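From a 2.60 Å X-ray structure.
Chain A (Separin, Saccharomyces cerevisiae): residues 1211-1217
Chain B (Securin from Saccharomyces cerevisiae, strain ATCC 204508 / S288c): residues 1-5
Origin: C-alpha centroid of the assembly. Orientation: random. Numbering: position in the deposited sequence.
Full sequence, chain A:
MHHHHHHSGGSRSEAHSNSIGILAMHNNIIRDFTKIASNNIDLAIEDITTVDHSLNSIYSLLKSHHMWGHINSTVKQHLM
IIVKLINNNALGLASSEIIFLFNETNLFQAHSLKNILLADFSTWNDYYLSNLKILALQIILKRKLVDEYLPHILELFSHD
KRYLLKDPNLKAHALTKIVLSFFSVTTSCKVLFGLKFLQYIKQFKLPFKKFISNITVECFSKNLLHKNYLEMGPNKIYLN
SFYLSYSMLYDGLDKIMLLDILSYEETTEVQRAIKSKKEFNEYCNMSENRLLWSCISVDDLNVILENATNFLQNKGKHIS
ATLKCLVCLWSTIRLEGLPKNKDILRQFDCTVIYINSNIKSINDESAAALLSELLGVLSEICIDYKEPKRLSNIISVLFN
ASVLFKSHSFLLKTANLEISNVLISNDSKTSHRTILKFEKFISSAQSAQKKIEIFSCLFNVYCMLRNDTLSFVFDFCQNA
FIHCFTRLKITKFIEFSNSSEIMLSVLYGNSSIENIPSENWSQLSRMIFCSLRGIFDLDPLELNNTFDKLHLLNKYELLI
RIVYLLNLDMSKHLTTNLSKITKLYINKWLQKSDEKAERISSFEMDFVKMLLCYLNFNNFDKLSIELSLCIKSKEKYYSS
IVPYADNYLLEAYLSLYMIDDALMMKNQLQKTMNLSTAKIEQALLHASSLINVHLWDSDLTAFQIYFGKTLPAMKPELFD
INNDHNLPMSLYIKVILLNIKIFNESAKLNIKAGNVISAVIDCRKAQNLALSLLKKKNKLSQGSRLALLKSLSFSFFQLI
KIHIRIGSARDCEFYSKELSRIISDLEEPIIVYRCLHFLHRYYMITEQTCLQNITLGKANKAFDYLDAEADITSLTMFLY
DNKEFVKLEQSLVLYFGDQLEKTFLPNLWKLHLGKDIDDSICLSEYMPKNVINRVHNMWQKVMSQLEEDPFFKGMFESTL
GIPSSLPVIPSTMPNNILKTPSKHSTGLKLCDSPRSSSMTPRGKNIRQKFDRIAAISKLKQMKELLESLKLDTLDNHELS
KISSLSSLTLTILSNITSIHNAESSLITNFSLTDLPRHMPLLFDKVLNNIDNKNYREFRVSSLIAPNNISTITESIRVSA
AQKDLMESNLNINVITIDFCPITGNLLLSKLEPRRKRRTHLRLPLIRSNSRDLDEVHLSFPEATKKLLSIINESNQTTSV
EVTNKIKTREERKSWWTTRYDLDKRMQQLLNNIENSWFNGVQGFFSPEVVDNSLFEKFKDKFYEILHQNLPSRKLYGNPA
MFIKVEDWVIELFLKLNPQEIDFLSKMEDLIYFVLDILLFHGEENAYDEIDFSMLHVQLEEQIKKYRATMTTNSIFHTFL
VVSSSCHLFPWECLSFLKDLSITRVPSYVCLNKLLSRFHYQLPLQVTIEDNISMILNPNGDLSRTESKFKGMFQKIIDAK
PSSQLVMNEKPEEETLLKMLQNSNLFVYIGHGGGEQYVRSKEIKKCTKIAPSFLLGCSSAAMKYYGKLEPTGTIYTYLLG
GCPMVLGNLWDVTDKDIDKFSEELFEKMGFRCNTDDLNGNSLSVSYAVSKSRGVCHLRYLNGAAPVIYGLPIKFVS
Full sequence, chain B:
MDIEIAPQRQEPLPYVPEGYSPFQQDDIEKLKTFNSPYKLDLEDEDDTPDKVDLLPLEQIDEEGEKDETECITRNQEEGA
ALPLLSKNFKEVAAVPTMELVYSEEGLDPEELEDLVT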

# COMPACT_ATOMS: atom_id res chain seq x y z
N GLU A 1211 8.49 60.36 -4.77
CA GLU A 1211 7.91 59.04 -4.67
C GLU A 1211 6.44 59.16 -4.32
O GLU A 1211 5.63 58.35 -4.74
CB GLU A 1211 8.65 58.21 -3.63
CG GLU A 1211 10.02 57.82 -4.10
CD GLU A 1211 11.06 57.82 -2.99
OE1 GLU A 1211 12.14 57.24 -3.23
OE2 GLU A 1211 10.81 58.40 -1.91
N ARG A 1212 6.11 60.19 -3.56
CA ARG A 1212 4.73 60.50 -3.22
C ARG A 1212 3.87 60.70 -4.47
O ARG A 1212 2.81 60.10 -4.61
CB ARG A 1212 4.69 61.75 -2.35
CG ARG A 1212 3.81 61.65 -1.13
CD ARG A 1212 4.11 62.82 -0.23
NE ARG A 1212 5.46 62.67 0.30
CZ ARG A 1212 6.31 63.67 0.51
NH1 ARG A 1212 5.95 64.92 0.23
NH2 ARG A 1212 7.53 63.41 0.99
N LYS A 1213 4.36 61.55 -5.38
CA LYS A 1213 3.61 61.90 -6.57
C LYS A 1213 3.52 60.72 -7.52
O LYS A 1213 2.53 60.59 -8.25
CB LYS A 1213 4.23 63.13 -7.26
CG LYS A 1213 4.07 64.44 -6.46
CD LYS A 1213 4.33 65.69 -7.29
CE LYS A 1213 3.52 66.88 -6.73
NZ LYS A 1213 3.60 68.17 -7.51
N SER A 1214 4.52 59.84 -7.51
CA SER A 1214 4.48 58.68 -8.39
C SER A 1214 3.40 57.69 -7.97
O SER A 1214 2.64 57.20 -8.80
CB SER A 1214 5.83 57.98 -8.43
OG SER A 1214 6.69 58.60 -9.37
N TRP A 1215 3.33 57.41 -6.68
CA TRP A 1215 2.31 56.51 -6.13
C TRP A 1215 0.91 57.05 -6.45
O TRP A 1215 -0.03 56.29 -6.65
CB TRP A 1215 2.54 56.35 -4.62
CG TRP A 1215 1.63 55.41 -3.87
CD1 TRP A 1215 1.85 54.10 -3.62
CD2 TRP A 1215 0.39 55.75 -3.23
NE1 TRP A 1215 0.82 53.58 -2.88
CE2 TRP A 1215 -0.09 54.57 -2.62
CE3 TRP A 1215 -0.36 56.93 -3.11
CZ2 TRP A 1215 -1.30 54.53 -1.91
CZ3 TRP A 1215 -1.56 56.89 -2.41
CH2 TRP A 1215 -2.01 55.70 -1.82
N TRP A 1216 0.79 58.37 -6.52
CA TRP A 1216 -0.50 59.01 -6.78
C TRP A 1216 -0.83 59.02 -8.27
O TRP A 1216 -1.99 58.91 -8.67
CB TRP A 1216 -0.52 60.43 -6.22
CG TRP A 1216 -0.93 60.52 -4.78
CD1 TRP A 1216 -0.18 60.98 -3.74
CD2 TRP A 1216 -2.20 60.13 -4.22
NE1 TRP A 1216 -0.90 60.92 -2.58
CE2 TRP A 1216 -2.14 60.40 -2.84
CE3 TRP A 1216 -3.37 59.58 -4.75
CZ2 TRP A 1216 -3.21 60.14 -1.98
CZ3 TRP A 1216 -4.43 59.32 -3.90
CH2 TRP A 1216 -4.34 59.60 -2.53
N THR A 1217 0.21 59.18 -9.07
CA THR A 1217 0.04 59.08 -10.51
C THR A 1217 -0.46 57.71 -10.85
O THR A 1217 -1.42 57.56 -11.62
CB THR A 1217 1.35 59.34 -11.24
OG1 THR A 1217 1.66 60.74 -11.15
CG2 THR A 1217 1.22 58.94 -12.70
N MET B 1 1.82 65.06 -2.37
CA MET B 1 0.59 64.98 -1.61
C MET B 1 0.61 63.74 -0.75
O MET B 1 1.08 62.70 -1.17
CB MET B 1 -0.62 64.95 -2.54
CG MET B 1 -1.95 64.87 -1.82
SD MET B 1 -3.38 64.59 -2.87
CE MET B 1 -4.67 64.66 -1.66
N ASP B 2 0.11 63.85 0.46
CA ASP B 2 0.38 62.82 1.43
C ASP B 2 -0.32 61.56 1.02
O ASP B 2 -1.46 61.59 0.62
CB ASP B 2 -0.05 63.24 2.83
CG ASP B 2 1.12 63.62 3.70
OD1 ASP B 2 1.09 64.72 4.30
OD2 ASP B 2 2.07 62.83 3.80
N ILE B 3 0.37 60.46 1.18
CA ILE B 3 -0.03 59.17 0.69
C ILE B 3 -1.13 58.57 1.56
O ILE B 3 -1.34 59.00 2.67
CB ILE B 3 1.21 58.28 0.71
CG1 ILE B 3 1.24 57.36 -0.47
CG2 ILE B 3 1.28 57.44 1.97
CD1 ILE B 3 2.22 56.25 -0.26
N GLU B 4 -1.83 57.56 1.05
CA GLU B 4 -2.71 56.77 1.88
C GLU B 4 -2.18 55.36 2.07
O GLU B 4 -1.24 54.96 1.42
CB GLU B 4 -4.11 56.71 1.29
CG GLU B 4 -4.82 58.04 1.15
CD GLU B 4 -6.24 57.89 0.64
OE1 GLU B 4 -6.97 57.02 1.12
OE2 GLU B 4 -6.63 58.66 -0.24
N ILE B 5 -2.78 54.60 2.96
CA ILE B 5 -2.05 53.56 3.65
C ILE B 5 -2.92 52.34 3.88
O ILE B 5 -4.12 52.43 3.89
CB ILE B 5 -1.49 54.09 4.98
CG1 ILE B 5 -0.02 53.75 5.11
CG2 ILE B 5 -2.28 53.58 6.17
CD1 ILE B 5 0.39 53.38 6.51

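The securin N-terminus, residues 1-5 of chain B, lies across one side of a separin helix. The segment has no regular helix or strand. Three helix residues, Arg A1212, Trp A1215 and Trp A1216, point their CA-to-CB bonds toward it. Trp A1215 and Trp A1216 follow Arg A1212 by three and four positions, so the helical turn brings the three together on one side. Glu A1211, Ser A1214 and Thr A1217 are out of reach. The two stretches bury 446 Å² between them, both sides summed.

Met B1 gives the largest covered area on the chain B side. Its carbonyl oxygen touches two helix residues. Met B1 O accepts a weak hydrogen bond from Trp A1216 NE1 at 3.0 Å. The distance is short, but the N-H...O angle is 129°, so the proton does not aim well at the oxygen. The same Met B1 O lies 2.9 Å from Arg A1212 CG, a tight approach for a carbon and an oxygen. The arginine thus meets this carbonyl with the aliphatic part of its side chain. Its NH2 is hydrogen-bonded elsewhere in the structure. The Met B1 side chain is fully extended, with all three chi angles t. It runs beside Trp A1216, with Met B1 CB 4.2 Å from Trp A1216 CD1. The sulfur, Met B1 SD, is 4.6 Å from the centroid of the five-membered ring of Trp A1216, a sulfur-aromatic contact of oblique geometry.

Asp B2 takes part mainly through its backbone. Its CA-to-CB bond points away from the helix, and its carboxylate makes no hydrogen bond or salt bridge to these helix residues. Asp B2 O accepts a second weak hydrogen bond from Trp A1216 NE1, at 3.3 Å and 139°. One indole N-H is therefore shared between two successive carbonyls, and neither lies in line with it. Both oxygens are at the edge of the ring, near its plane, as expected for acceptors of an indole N-H. Asp B2 CA also packs 4.1 Å from Arg A1212 CD.

The nearest CA atoms across the contact are Ile B3 CA and Arg A1212 CA, 6.3 Å apart. The CA-to-CB bond of Ile B3 points sideways, but the end of the side chain comes nearer to the helix. Ile B3 CG1 sits over one face of Trp A1215, 3.3 Å from the centroid of the six-membered ring and 21° off the ring normal. This is a CH-pi contact. Its closest atom pair, Ile B3 CG1 to Trp A1215 CE3, is only 3.1 Å apart, so the packing is very tight.

Glu B4 is buried and reaches both tryptophans. Glu B4 O is 3.4 Å from Trp A1215 CZ2. Glu B4 OE2 is 3.4 Å from Trp A1216 CH2, at the ring edge. Both are contacts of oxygen with ring carbon, and neither is a hydrogen bond. Glu B4 OE1 is hydrogen-bonded elsewhere in the structure.

The CA-to-CB bond of Ile B5 points away, and the residue makes no contact with these helix residues.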